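Local coordinates for N-acetylglucosamine-6-phosphate deacetylase (Thermotoga maritima, PDB 1O12), which probably removes the acetyl group from N-acetylglucosamine-6-phosphate, using a divalent metal ion bound in each subunit, at residues F57-I62 and V263-S268; Y83-T88 and T304-Q309; I207-N212 and E237-G242; L91-S96 and G123-G128. One frame throughout, in Å; residues are numbered along the deposited sequence.

In the fold
Contact 1 opens first along the chain, at 57-62, and contact 2 opens at 83-88 before contact 1 has closed. Contact 4 then closes a short loop, from 91-96 to 123-128, and contact 3 a second one, from 207-212 to 237-242. The two lie in series, and both are nested inside contacts 1 and 2. Contact 1 closes at 263-268 and contact 2 at 304-309, so these two long loops cross. Contacts 3 and 4 each join consecutive parts of the barrel and meet at the iron. Contact 1 brings the first barrel strand against the last, and contact 2 seats the start of helix 307-318 beside strand 87-93.

Contact 1: F57-I62 and V263-S268; sequences FVDPHI and VLVTDS
Asp59 faces Val265 with their CA atoms 5.5 Å apart, and Ile62 and Asp267 approach more closely, where the chain has turned a corner at Pro60. Here the first and last strands of the amidohydrolase TIM barrel, 52-59 and 262-265, come together and close it. At the start of this seam no direct backbone bond forms; a water lies between two carbonyls, 2.8 Å from Val58 O and also in reach of Leu264 O. Beyond the corner Asp267 N donates directly to His61 O at 2.7 Å. Much of the apolar contact comes from Val265, whose CG2 packs on Pro60 CG at 3.5 Å and on His61 CB at 3.4 Å; Val263 CG1 lies beside the same Pro60 CG.

His61 belongs to the HxH pair that ends the first strand in this superfamily. With CG anti to the backbone N (chi1 -164°), the side chain heads the same way as that of Asp267, the predicted proton donor/acceptor, and lies beside it. Asp267 CG sits 4.1 Å above the ring plane, toward the rim, with ring and carboxylate planes 69° apart. The polar ends look elsewhere: His61 bonds to Glu237 and Glu127, and Asp267 OD1 to His63 NE2. Asp59 OD1 holds the corner: in an Asx turn it accepts His61 N at 3.1 Å, while Thr266 N comes to it from the opposite face of the carboxylate, at 3.3 Å.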
loop_
_atom_site.group_PDB
_atom_site.type_symbol
_atom_site.label_atom_id
_atom_site.label_comp_id
_atom_site.label_asym_id
_atom_site.label_seq_id
_atom_site.Cartn_x
_atom_site.Cartn_y
_atom_site.Cartn_z
ATOM N N PHE A 57 -16.795 9.302 -20.884
ATOM C CA PHE A 57 -16.056 9.576 -19.661
ATOM C C PHE A 57 -16.932 10.348 -18.687
ATOM O O PHE A 57 -17.862 11.050 -19.098
ATOM C CB PHE A 57 -14.801 10.388 -19.967
ATOM C CG PHE A 57 -13.829 9.677 -20.872
ATOM C CD1 PHE A 57 -12.980 10.399 -21.711
ATOM C CD2 PHE A 57 -13.761 8.280 -20.885
ATOM C CE1 PHE A 57 -12.080 9.743 -22.547
ATOM C CE2 PHE A 57 -12.867 7.612 -21.717
ATOM C CZ PHE A 57 -12.029 8.339 -22.547
ATOM N N VAL A 58 -16.608 10.200 -17.402
ATOM C CA VAL A 58 -17.304 10.837 -16.312
ATOM C C VAL A 58 -16.298 11.551 -15.394
ATOM O O VAL A 58 -15.381 10.910 -14.854
ATOM C CB VAL A 58 -18.090 9.778 -15.493
ATOM C CG1 VAL A 58 -18.796 10.466 -14.325
ATOM C CG2 VAL A 58 -19.100 9.019 -16.415
ATOM N N ASP A 59 -16.460 12.867 -15.209
ATOM C CA ASP A 59 -15.552 13.622 -14.348
ATOM C C ASP A 59 -16.369 14.153 -13.180
ATOM O O ASP A 59 -17.079 15.141 -13.308
ATOM C CB ASP A 59 -14.897 14.795 -15.093
ATOM C CG ASP A 59 -13.686 15.347 -14.342
ATOM O OD1 ASP A 59 -13.540 14.989 -13.160
ATOM O OD2 ASP A 59 -12.889 16.130 -14.908
ATOM N N PRO A 60 -16.248 13.507 -12.007
ATOM C CA PRO A 60 -16.999 13.928 -10.826
ATOM C C PRO A 60 -16.310 15.006 -10.032
ATOM O O PRO A 60 -16.817 15.435 -8.994
ATOM C CB PRO A 60 -17.118 12.630 -10.039
ATOM C CG PRO A 60 -15.746 12.001 -10.267
ATOM C CD PRO A 60 -15.503 12.249 -11.746
ATOM N N HIS A 61 -15.159 15.455 -10.524
ATOM C CA HIS A 61 -14.390 16.455 -9.800
ATOM C C HIS A 61 -13.644 17.407 -10.720
ATOM O O HIS A 61 -12.502 17.140 -11.087
ATOM C CB HIS A 61 -13.387 15.750 -8.876
ATOM C CG HIS A 61 -12.822 16.634 -7.816
ATOM N ND1 HIS A 61 -12.153 16.144 -6.717
ATOM C CD2 HIS A 61 -12.825 17.982 -7.681
ATOM C CE1 HIS A 61 -11.767 17.147 -5.949
ATOM N NE2 HIS A 61 -12.164 18.273 -6.510
ATOM N N ILE A 62 -14.293 18.509 -11.093
ATOM C CA ILE A 62 -13.688 19.537 -11.944
ATOM C C ILE A 62 -14.292 20.900 -11.566
ATOM O O ILE A 62 -15.512 21.056 -11.561
ATOM C CB ILE A 62 -13.922 19.251 -13.472
ATOM C CG1 ILE A 62 -13.505 20.466 -14.312
ATOM C CG2 ILE A 62 -15.359 18.893 -13.742
ATOM C CD1 ILE A 62 -13.606 20.234 -15.824
ATOM N N VAL A 263 -10.969 5.958 -9.331
ATOM C CA VAL A 263 -11.852 6.819 -10.084
ATOM C C VAL A 263 -11.041 7.937 -10.701
ATOM O O VAL A 263 -10.458 8.752 -9.980
ATOM C CB VAL A 263 -12.930 7.395 -9.171
ATOM C CG1 VAL A 263 -13.489 8.702 -9.740
ATOM C CG2 VAL A 263 -14.038 6.399 -9.046
ATOM N N LEU A 264 -10.972 7.992 -12.024
ATOM C CA LEU A 264 -10.187 9.069 -12.639
ATOM C C LEU A 264 -10.914 10.385 -12.407
ATOM O O LEU A 264 -12.144 10.440 -12.394
ATOM C CB LEU A 264 -9.971 8.802 -14.125
ATOM C CG LEU A 264 -8.533 8.453 -14.512
ATOM C CD1 LEU A 264 -7.856 7.702 -13.400
ATOM C CD2 LEU A 264 -8.499 7.653 -15.796
ATOM N N VAL A 265 -10.154 11.449 -12.232
ATOM C CA VAL A 265 -10.731 12.752 -11.946
ATOM C C VAL A 265 -9.784 13.805 -12.554
ATOM O O VAL A 265 -8.599 13.540 -12.778
ATOM C CB VAL A 265 -10.844 12.888 -10.384
ATOM C CG1 VAL A 265 -10.263 14.156 -9.913
ATOM C CG2 VAL A 265 -12.294 12.710 -9.933
ATOM N N THR A 266 -10.280 15.003 -12.797
ATOM C CA THR A 266 -9.443 16.023 -13.376
ATOM C C THR A 266 -8.979 17.069 -12.347
ATOM O O THR A 266 -7.795 17.418 -12.320
ATOM C CB THR A 266 -10.204 16.672 -14.575
ATOM O OG1 THR A 266 -9.319 16.824 -15.688
ATOM C CG2 THR A 266 -10.823 17.991 -14.197
ATOM N N ASP A 267 -9.889 17.531 -11.481
ATOM C CA ASP A 267 -9.593 18.546 -10.463
ATOM C C ASP A 267 -9.058 19.772 -11.196
ATOM O O ASP A 267 -8.279 20.562 -10.671
ATOM C CB ASP A 267 -8.562 18.024 -9.443
ATOM C CG ASP A 267 -8.406 18.950 -8.190
ATOM O OD1 ASP A 267 -9.415 19.411 -7.588
ATOM O OD2 ASP A 267 -7.245 19.196 -7.784
ATOM N N SER A 268 -9.495 19.901 -12.433
ATOM C CA SER A 268 -9.116 20.986 -13.305
ATOM C C SER A 268 -9.687 22.332 -12.838
ATOM O O SER A 268 -10.747 22.399 -12.199
ATOM C CB SER A 268 -9.630 20.654 -14.709
ATOM O OG SER A 268 -9.508 21.712 -15.628
HETATM O O HOH W 1 -14.334 8.783 -13.397
#

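Contact 2: Y83-T88 and T304-Q309; sequences YSQGVT and TLFFSQ
Gln85 OE1 accepts the backbone N-H of Ser308 at 3.0 Å, the one hydrogen bond joining 83-88 to 304-309. The N-H...O angle of 135° is bent, and OE1 is modelled too near the Ser308 side chain for its exact place to be trusted. Ser308 belongs to the first turn of helix 307-318, with Phe306 at its N-cap position. Gln85 reaches it by folding at chi2 (-57°), which swings CD back toward the helix start. Its NE2 then lies obliquely beside the Phe306 ring, 3.8 Å from CD2, with the amide and ring planes 44° apart; Phe81 also meets that ring.

Next to this polar link, Val87 CG2 rests on Phe307 CB at 3.6 Å, the two side chains crossing at about a right angle. The Phe307 ring runs on to Phe57 of the first barrel strand. Gly86, with positive phi, is the C-prime residue of a Schellman motif, its N bonded to Tyr83 O at 3.0 Å. The end of one helix, the start of strand 87-93 and the start of another helix thus meet here. A carboxamide oxygen turned to an N-H at a helix N-terminus probably gains from the partial positive charge there, and does so without a formal charge of its own.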
loop_
_atom_site.group_PDB
_atom_site.type_symbol
_atom_site.label_atom_id
_atom_site.label_comp_id
_atom_site.label_asym_id
_atom_site.label_seq_id
_atom_site.Cartn_x
_atom_site.Cartn_y
_atom_site.Cartn_z
ATOM N N TYR A 83 -17.034 17.953 -23.972
ATOM C CA TYR A 83 -17.381 17.000 -25.009
ATOM C C TYR A 83 -16.146 16.706 -25.847
ATOM O O TYR A 83 -15.977 15.594 -26.348
ATOM C CB TYR A 83 -18.522 17.537 -25.880
ATOM C CG TYR A 83 -19.877 17.454 -25.193
ATOM C CD1 TYR A 83 -20.268 16.290 -24.516
ATOM C CD2 TYR A 83 -20.779 18.534 -25.215
ATOM C CE1 TYR A 83 -21.504 16.208 -23.879
ATOM C CE2 TYR A 83 -22.025 18.454 -24.581
ATOM C CZ TYR A 83 -22.369 17.296 -23.916
ATOM O OH TYR A 83 -23.556 17.208 -23.264
ATOM N N SER A 84 -15.269 17.697 -25.984
ATOM C CA SER A 84 -14.032 17.523 -26.751
ATOM C C SER A 84 -13.025 16.675 -25.986
ATOM O O SER A 84 -11.940 16.413 -26.482
ATOM C CB SER A 84 -13.377 18.859 -27.052
ATOM O OG SER A 84 -12.852 19.437 -25.875
ATOM N N GLN A 85 -13.372 16.274 -24.769
ATOM C CA GLN A 85 -12.495 15.429 -23.976
ATOM C C GLN A 85 -13.190 14.085 -23.799
ATOM O O GLN A 85 -12.719 13.219 -23.057
ATOM C CB GLN A 85 -12.211 16.079 -22.618
ATOM C CG GLN A 85 -11.374 17.317 -22.719
ATOM C CD GLN A 85 -10.055 17.050 -23.404
ATOM O OE1 GLN A 85 -9.329 16.159 -23.012
ATOM N NE2 GLN A 85 -9.743 17.820 -24.439
ATOM N N GLY A 86 -14.319 13.929 -24.494
ATOM C CA GLY A 86 -15.086 12.698 -24.433
ATOM C C GLY A 86 -15.937 12.561 -23.182
ATOM O O GLY A 86 -16.550 11.514 -22.975
ATOM N N VAL A 87 -15.972 13.608 -22.351
ATOM C CA VAL A 87 -16.746 13.619 -21.108
ATOM C C VAL A 87 -18.230 13.869 -21.363
ATOM O O VAL A 87 -18.615 14.908 -21.890
ATOM C CB VAL A 87 -16.253 14.719 -20.140
ATOM C CG1 VAL A 87 -17.148 14.745 -18.904
ATOM C CG2 VAL A 87 -14.768 14.465 -19.732
ATOM N N THR A 88 -19.064 12.915 -20.980
ATOM C CA THR A 88 -20.493 13.038 -21.172
ATOM C C THR A 88 -21.309 13.185 -19.866
ATOM O O THR A 88 -22.535 13.249 -19.899
ATOM C CB THR A 88 -21.015 11.848 -21.971
ATOM O OG1 THR A 88 -20.589 10.634 -21.349
ATOM C CG2 THR A 88 -20.497 11.899 -23.388
ATOM N N THR A 304 -4.363 21.465 -14.439
ATOM C CA THR A 304 -4.751 21.965 -15.762
ATOM C C THR A 304 -4.886 20.727 -16.666
ATOM O O THR A 304 -4.863 20.806 -17.883
ATOM C CB THR A 304 -3.709 22.964 -16.338
ATOM O OG1 THR A 304 -2.442 22.315 -16.496
ATOM C CG2 THR A 304 -3.552 24.145 -15.396
ATOM N N LEU A 305 -5.057 19.582 -16.016
ATOM C CA LEU A 305 -5.186 18.292 -16.664
ATOM C C LEU A 305 -6.504 18.137 -17.431
ATOM O O LEU A 305 -7.565 18.305 -16.846
ATOM C CB LEU A 305 -5.084 17.216 -15.582
ATOM C CG LEU A 305 -5.134 15.751 -16.014
ATOM C CD1 LEU A 305 -3.967 15.437 -16.913
ATOM C CD2 LEU A 305 -5.114 14.878 -14.786
ATOM N N PHE A 306 -6.440 17.842 -18.732
ATOM C CA PHE A 306 -7.659 17.612 -19.518
ATOM C C PHE A 306 -8.042 16.159 -19.262
ATOM O O PHE A 306 -7.165 15.306 -19.153
ATOM C CB PHE A 306 -7.431 17.813 -21.022
ATOM C CG PHE A 306 -7.361 19.256 -21.454
ATOM C CD1 PHE A 306 -7.828 20.276 -20.638
ATOM C CD2 PHE A 306 -6.844 19.595 -22.713
ATOM C CE1 PHE A 306 -7.785 21.605 -21.060
ATOM C CE2 PHE A 306 -6.800 20.931 -23.135
ATOM C CZ PHE A 306 -7.271 21.927 -22.308
ATOM N N PHE A 307 -9.333 15.860 -19.164
ATOM C CA PHE A 307 -9.714 14.492 -18.874
ATOM C C PHE A 307 -9.043 13.531 -19.835
ATOM O O PHE A 307 -8.502 12.495 -19.435
ATOM C CB PHE A 307 -11.215 14.298 -18.929
ATOM C CG PHE A 307 -11.663 13.072 -18.192
ATOM C CD1 PHE A 307 -11.635 11.826 -18.808
ATOM C CD2 PHE A 307 -12.016 13.153 -16.846
ATOM C CE1 PHE A 307 -11.945 10.678 -18.084
ATOM C CE2 PHE A 307 -12.330 12.025 -16.107
ATOM C CZ PHE A 307 -12.294 10.780 -16.721
ATOM N N SER A 308 -9.078 13.880 -21.109
ATOM C CA SER A 308 -8.462 13.054 -22.144
ATOM C C SER A 308 -7.001 12.697 -21.832
ATOM O O SER A 308 -6.562 11.570 -22.097
ATOM C CB SER A 308 -8.527 13.781 -23.480
ATOM O OG SER A 308 -8.134 12.924 -24.513
ATOM N N GLN A 309 -6.255 13.655 -21.283
ATOM C CA GLN A 309 -4.856 13.437 -20.953
ATOM C C GLN A 309 -4.770 12.520 -19.746
ATOM O O GLN A 309 -3.864 11.705 -19.644
ATOM C CB GLN A 309 -4.157 14.766 -20.659
ATOM C CG GLN A 309 -2.620 14.664 -20.630
ATOM C CD GLN A 309 -2.058 14.075 -21.923
ATOM O OE1 GLN A 309 -2.286 14.608 -23.007
ATOM N NE2 GLN A 309 -1.326 12.967 -21.809
#

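Contact 3: I207-N212 and E237-G242; sequences ITHFPN and ELICDG. With FE (Fe (III) ion), chain C.
Glu237 pairs with the 207-212 segment through both backbone polar groups: Phe210 N donates to Glu237 O at 2.9 Å, and Glu237 N to Ile207 O at 3.1 Å. The two partners are three residues apart, one more than regular parallel pairing gives, so the chain kinks at Thr208 and His209. In the kink His209 N points to Glu237 OE1 at 2.9 Å, though this N is modelled too near the glutamate to be surely placed. The carboxylate is shared more widely: OE2 forms a salt bridge with Arg206, and OE1 bonds to His61 ND1, a bond modelled doubtfully short. An alanine in place of Glu237 would probably leave the Arg206 charge without its mate and His61 ND1 and His209 N without this acceptor.

His209 NE2 binds the iron at 2.3 Å, beside Glu127 and His188. Thr208 CG2 lies 3.9 Å above the centre of the His209 ring, and Ile239 CD1 touches His209 CB at 3.7 Å. At the cis peptide before Pro211, a water joins the segments by donating to Phe210 O and Asn212 OD1 and accepting from Ile239 N at 2.8 Å. Farther out, Phe210 CD2 meets Leu238 CD2 at 4.2 Å, and His219 of the second subunit packs on Pro211. Glu237 is thus a second-shell residue, probably helping to position the backbone of one metal ligand while bonding to His61, a partner of another.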
loop_
_atom_site.group_PDB
_atom_site.type_symbol
_atom_site.label_atom_id
_atom_site.label_comp_id
_atom_site.label_asym_id
_atom_site.label_seq_id
_atom_site.Cartn_x
_atom_site.Cartn_y
_atom_site.Cartn_z
ATOM N N ILE A 207 -12.832 8.159 -1.261
ATOM C CA ILE A 207 -11.832 9.130 -0.806
ATOM C C ILE A 207 -11.494 10.157 -1.930
ATOM O O ILE A 207 -11.208 9.767 -3.075
ATOM C CB ILE A 207 -10.584 8.412 -0.325
ATOM C CG1 ILE A 207 -10.935 7.618 0.937
ATOM C CG2 ILE A 207 -9.460 9.431 -0.054
ATOM C CD1 ILE A 207 -9.785 6.879 1.539
ATOM N N THR A 208 -11.567 11.456 -1.594
ATOM C CA THR A 208 -11.340 12.564 -2.537
ATOM C C THR A 208 -9.842 12.799 -2.800
ATOM O O THR A 208 -9.036 12.893 -1.869
ATOM C CB THR A 208 -12.085 13.878 -2.023
ATOM O OG1 THR A 208 -13.487 13.617 -1.977
ATOM C CG2 THR A 208 -11.860 15.090 -2.940
ATOM N N HIS A 209 -9.516 12.930 -4.086
ATOM C CA HIS A 209 -8.143 13.019 -4.609
ATOM C C HIS A 209 -7.068 12.483 -3.662
ATOM O O HIS A 209 -6.349 13.229 -2.994
ATOM C CB HIS A 209 -7.782 14.423 -5.150
ATOM C CG HIS A 209 -8.027 15.543 -4.197
ATOM N ND1 HIS A 209 -7.776 15.444 -2.850
ATOM C CD2 HIS A 209 -8.500 16.795 -4.403
ATOM C CE1 HIS A 209 -8.089 16.587 -2.263
ATOM N NE2 HIS A 209 -8.532 17.422 -3.184
ATOM N N PHE A 210 -7.021 11.150 -3.613
ATOM C CA PHE A 210 -6.088 10.359 -2.807
ATOM C C PHE A 210 -4.700 10.460 -3.446
ATOM O O PHE A 210 -4.556 10.307 -4.660
ATOM C CB PHE A 210 -6.559 8.898 -2.818
ATOM C CG PHE A 210 -5.654 7.939 -2.084
ATOM C CD1 PHE A 210 -5.940 7.560 -0.777
ATOM C CD2 PHE A 210 -4.529 7.399 -2.712
ATOM C CE1 PHE A 210 -5.136 6.665 -0.105
ATOM C CE2 PHE A 210 -3.710 6.500 -2.052
ATOM C CZ PHE A 210 -4.011 6.128 -0.744
ATOM N N PRO A 211 -3.657 10.683 -2.636
ATOM C CA PRO A 211 -3.697 10.845 -1.182
ATOM C C PRO A 211 -3.472 12.299 -0.784
ATOM O O PRO A 211 -3.107 12.579 0.359
ATOM C CB PRO A 211 -2.546 9.988 -0.737
ATOM C CG PRO A 211 -1.514 10.396 -1.752
ATOM C CD PRO A 211 -2.273 10.427 -3.071
ATOM N N ASN A 212 -3.664 13.220 -1.718
ATOM C CA ASN A 212 -3.448 14.627 -1.373
ATOM C C ASN A 212 -4.466 15.082 -0.317
ATOM O O ASN A 212 -5.649 14.744 -0.389
ATOM C CB ASN A 212 -3.573 15.530 -2.608
ATOM C CG ASN A 212 -2.895 14.948 -3.857
ATOM O OD1 ASN A 212 -3.571 14.439 -4.767
ATOM N ND2 ASN A 212 -1.560 15.035 -3.910
ATOM N N GLU A 237 -10.161 8.530 -5.717
ATOM C CA GLU A 237 -10.049 9.289 -6.935
ATOM C C GLU A 237 -8.570 9.695 -7.073
ATOM O O GLU A 237 -7.907 9.968 -6.092
ATOM C CB GLU A 237 -11.056 10.470 -6.963
ATOM C CG GLU A 237 -10.756 11.687 -6.160
ATOM C CD GLU A 237 -11.859 12.755 -6.262
ATOM O OE1 GLU A 237 -11.554 13.921 -5.957
ATOM O OE2 GLU A 237 -13.025 12.449 -6.622
ATOM N N LEU A 238 -8.054 9.669 -8.293
ATOM C CA LEU A 238 -6.663 10.002 -8.545
ATOM C C LEU A 238 -6.483 11.066 -9.642
ATOM O O LEU A 238 -7.094 10.980 -10.699
ATOM C CB LEU A 238 -5.906 8.756 -8.995
ATOM C CG LEU A 238 -5.910 7.399 -8.306
ATOM C CD1 LEU A 238 -4.895 6.518 -9.067
ATOM C CD2 LEU A 238 -5.536 7.502 -6.814
ATOM N N ILE A 239 -5.639 12.058 -9.399
ATOM C CA ILE A 239 -5.376 13.071 -10.417
ATOM C C ILE A 239 -4.117 12.627 -11.170
ATOM O O ILE A 239 -3.022 12.764 -10.638
ATOM C CB ILE A 239 -5.129 14.453 -9.782
ATOM C CG1 ILE A 239 -6.382 14.915 -9.036
ATOM C CG2 ILE A 239 -4.717 15.469 -10.864
ATOM C CD1 ILE A 239 -6.112 16.024 -8.032
ATOM N N CYS A 240 -4.257 12.102 -12.390
ATOM C CA CYS A 240 -3.094 11.621 -13.125
ATOM C C CYS A 240 -2.331 12.589 -13.987
ATOM O O CYS A 240 -2.179 12.370 -15.182
ATOM C CB CYS A 240 -3.466 10.434 -13.974
ATOM S SG CYS A 240 -3.891 9.092 -12.951
ATOM N N ASP A 241 -1.807 13.626 -13.356
ATOM C CA ASP A 241 -1.073 14.654 -14.049
ATOM C C ASP A 241 0.425 14.553 -13.842
ATOM O O ASP A 241 1.175 15.390 -14.337
ATOM C CB ASP A 241 -1.553 16.036 -13.606
ATOM C CG ASP A 241 -1.429 16.248 -12.116
ATOM O OD1 ASP A 241 -1.858 17.330 -11.662
ATOM O OD2 ASP A 241 -0.913 15.361 -11.397
ATOM N N GLY A 242 0.853 13.536 -13.109
ATOM C CA GLY A 242 2.275 13.349 -12.860
ATOM C C GLY A 242 2.824 14.228 -11.756
ATOM O O GLY A 242 3.974 14.059 -11.348
HETATM FE FE FE C . -9.192 19.601 -2.754
HETATM O O HOH W 2 -5.034 12.372 -6.734
#

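Contact 4: L91-S96 and G123-G128; sequences LATTVS and GVHLEG. With FE (Fe (III) ion), chain C.
Ala92 takes part in two of the three backbone bonds between 91-96 and 123-128: its N donates to Gly123 O, and its O accepts His125 N at 3.0 Å. The third, nearly straight at the acceptor, joins Thr94 N to His125 O at 2.8 Å (C=O...N angle 171°). The strands run parallel, their short axes 35° apart.

Thr93 serves with both branches. OG1 donates to Leu91 O at 2.9 Å and is bonded to Ile62 N, while CG2, anti to the backbone N, lies over a face of the His125 ring, a CH-pi contact 3.8 Å from the centroid. Without OG1 and CG2, an alanine at Thr93 would probably leave Ile62 N and Leu91 O without this partner and open a gap over the His125 face. Both ring nitrogens of His125 have partners, ND1 with Pro60 O and NE2 with Thr163 OG1. Farther on, a water spans the segments, accepting from Thr94 OG1 and donating to Val95 O and to Gly128 O at 2.8 Å. A CB on Gly128 would collide with Ser96 OG and, at these backbone angles, with the carbonyl O of Glu127.

Glu127 OE2 binds the iron at 2.2 Å and bonds to His139, whereas OE1 bonds to His61 NE2. Adjacent parallel strands joined through helix 99-115, with a metal ligand at the C-terminal end, are a beta-alpha-beta unit of the amidohydrolase TIM barrel.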
loop_
_atom_site.group_PDB
_atom_site.type_symbol
_atom_site.label_atom_id
_atom_site.label_comp_id
_atom_site.label_asym_id
_atom_site.label_seq_id
_atom_site.Cartn_x
_atom_site.Cartn_y
_atom_site.Cartn_z
ATOM N N LEU A 91 -19.629 16.774 -12.823
ATOM C CA LEU A 91 -20.095 17.410 -11.611
ATOM C C LEU A 91 -19.251 18.668 -11.439
ATOM O O LEU A 91 -18.031 18.593 -11.211
ATOM C CB LEU A 91 -19.881 16.448 -10.432
ATOM C CG LEU A 91 -21.015 15.816 -9.620
ATOM C CD1 LEU A 91 -22.210 15.486 -10.488
ATOM C CD2 LEU A 91 -20.457 14.578 -8.898
ATOM N N ALA A 92 -19.911 19.815 -11.592
ATOM C CA ALA A 92 -19.293 21.128 -11.415
ATOM C C ALA A 92 -18.982 21.160 -9.926
ATOM O O ALA A 92 -19.864 21.097 -9.100
ATOM C CB ALA A 92 -20.280 22.214 -11.794
ATOM N N THR A 93 -17.710 21.246 -9.595
ATOM C CA THR A 93 -17.251 21.190 -8.218
ATOM C C THR A 93 -16.941 22.540 -7.628
ATOM O O THR A 93 -16.298 23.373 -8.252
ATOM C CB THR A 93 -15.994 20.282 -8.144
ATOM O OG1 THR A 93 -16.234 19.114 -8.943
ATOM C CG2 THR A 93 -15.686 19.857 -6.703
ATOM N N THR A 94 -17.390 22.748 -6.404
ATOM C CA THR A 94 -17.157 24.010 -5.724
ATOM C C THR A 94 -15.938 23.901 -4.825
ATOM O O THR A 94 -15.309 22.845 -4.722
ATOM C CB THR A 94 -18.347 24.345 -4.830
ATOM O OG1 THR A 94 -18.529 23.283 -3.877
ATOM C CG2 THR A 94 -19.621 24.485 -5.661
ATOM N N VAL A 95 -15.588 25.012 -4.192
ATOM C CA VAL A 95 -14.506 25.012 -3.216
ATOM C C VAL A 95 -15.176 25.557 -1.945
ATOM O O VAL A 95 -16.357 25.879 -1.982
ATOM C CB VAL A 95 -13.334 25.911 -3.652
ATOM C CG1 VAL A 95 -12.605 25.264 -4.802
ATOM C CG2 VAL A 95 -13.836 27.283 -4.051
ATOM N N SER A 96 -14.462 25.632 -0.824
ATOM C CA SER A 96 -15.065 26.173 0.395
ATOM C C SER A 96 -15.561 27.598 0.118
ATOM O O SER A 96 -14.875 28.413 -0.519
ATOM C CB SER A 96 -14.061 26.187 1.541
ATOM O OG SER A 96 -13.764 24.863 1.942
ATOM N N GLY A 123 -24.824 17.455 -11.821
ATOM C CA GLY A 123 -25.114 18.262 -10.662
ATOM C C GLY A 123 -23.894 18.975 -10.121
ATOM O O GLY A 123 -22.963 19.342 -10.863
ATOM N N VAL A 124 -23.884 19.126 -8.803
ATOM C CA VAL A 124 -22.820 19.834 -8.148
ATOM C C VAL A 124 -22.099 19.019 -7.101
ATOM O O VAL A 124 -22.730 18.327 -6.310
ATOM C CB VAL A 124 -23.379 21.119 -7.509
ATOM C CG1 VAL A 124 -22.338 21.765 -6.574
ATOM C CG2 VAL A 124 -23.783 22.077 -8.622
ATOM N N HIS A 125 -20.771 19.102 -7.122
ATOM C CA HIS A 125 -19.929 18.407 -6.142
ATOM C C HIS A 125 -19.434 19.493 -5.205
ATOM O O HIS A 125 -18.700 20.422 -5.607
ATOM C CB HIS A 125 -18.749 17.689 -6.817
ATOM C CG HIS A 125 -17.761 17.098 -5.859
ATOM N ND1 HIS A 125 -16.683 16.340 -6.279
ATOM C CD2 HIS A 125 -17.661 17.178 -4.510
ATOM C CE1 HIS A 125 -15.961 15.985 -5.230
ATOM N NE2 HIS A 125 -16.532 16.480 -4.144
ATOM N N LEU A 126 -19.890 19.383 -3.959
ATOM C CA LEU A 126 -19.549 20.349 -2.936
ATOM C C LEU A 126 -18.305 19.896 -2.176
ATOM O O LEU A 126 -18.383 19.072 -1.249
ATOM C CB LEU A 126 -20.744 20.551 -1.978
ATOM C CG LEU A 126 -22.087 21.071 -2.534
ATOM C CD1 LEU A 126 -23.178 20.932 -1.489
ATOM C CD2 LEU A 126 -21.968 22.520 -2.924
ATOM N N GLU A 127 -17.163 20.429 -2.610
ATOM C CA GLU A 127 -15.879 20.136 -1.992
ATOM C C GLU A 127 -15.684 21.212 -0.941
ATOM O O GLU A 127 -15.374 22.349 -1.260
ATOM C CB GLU A 127 -14.742 20.219 -3.013
ATOM C CG GLU A 127 -13.485 19.449 -2.582
ATOM C CD GLU A 127 -12.228 19.938 -3.256
ATOM O OE1 GLU A 127 -12.161 20.020 -4.500
ATOM O OE2 GLU A 127 -11.279 20.250 -2.528
ATOM N N GLY A 128 -15.852 20.848 0.314
ATOM C CA GLY A 128 -15.745 21.840 1.357
ATOM C C GLY A 128 -17.178 22.323 1.525
ATOM O O GLY A 128 -18.027 21.987 0.703
HETATM FE FE FE C . -9.192 19.601 -2.754
HETATM O O HOH W 3 -18.534 24.269 -0.820
#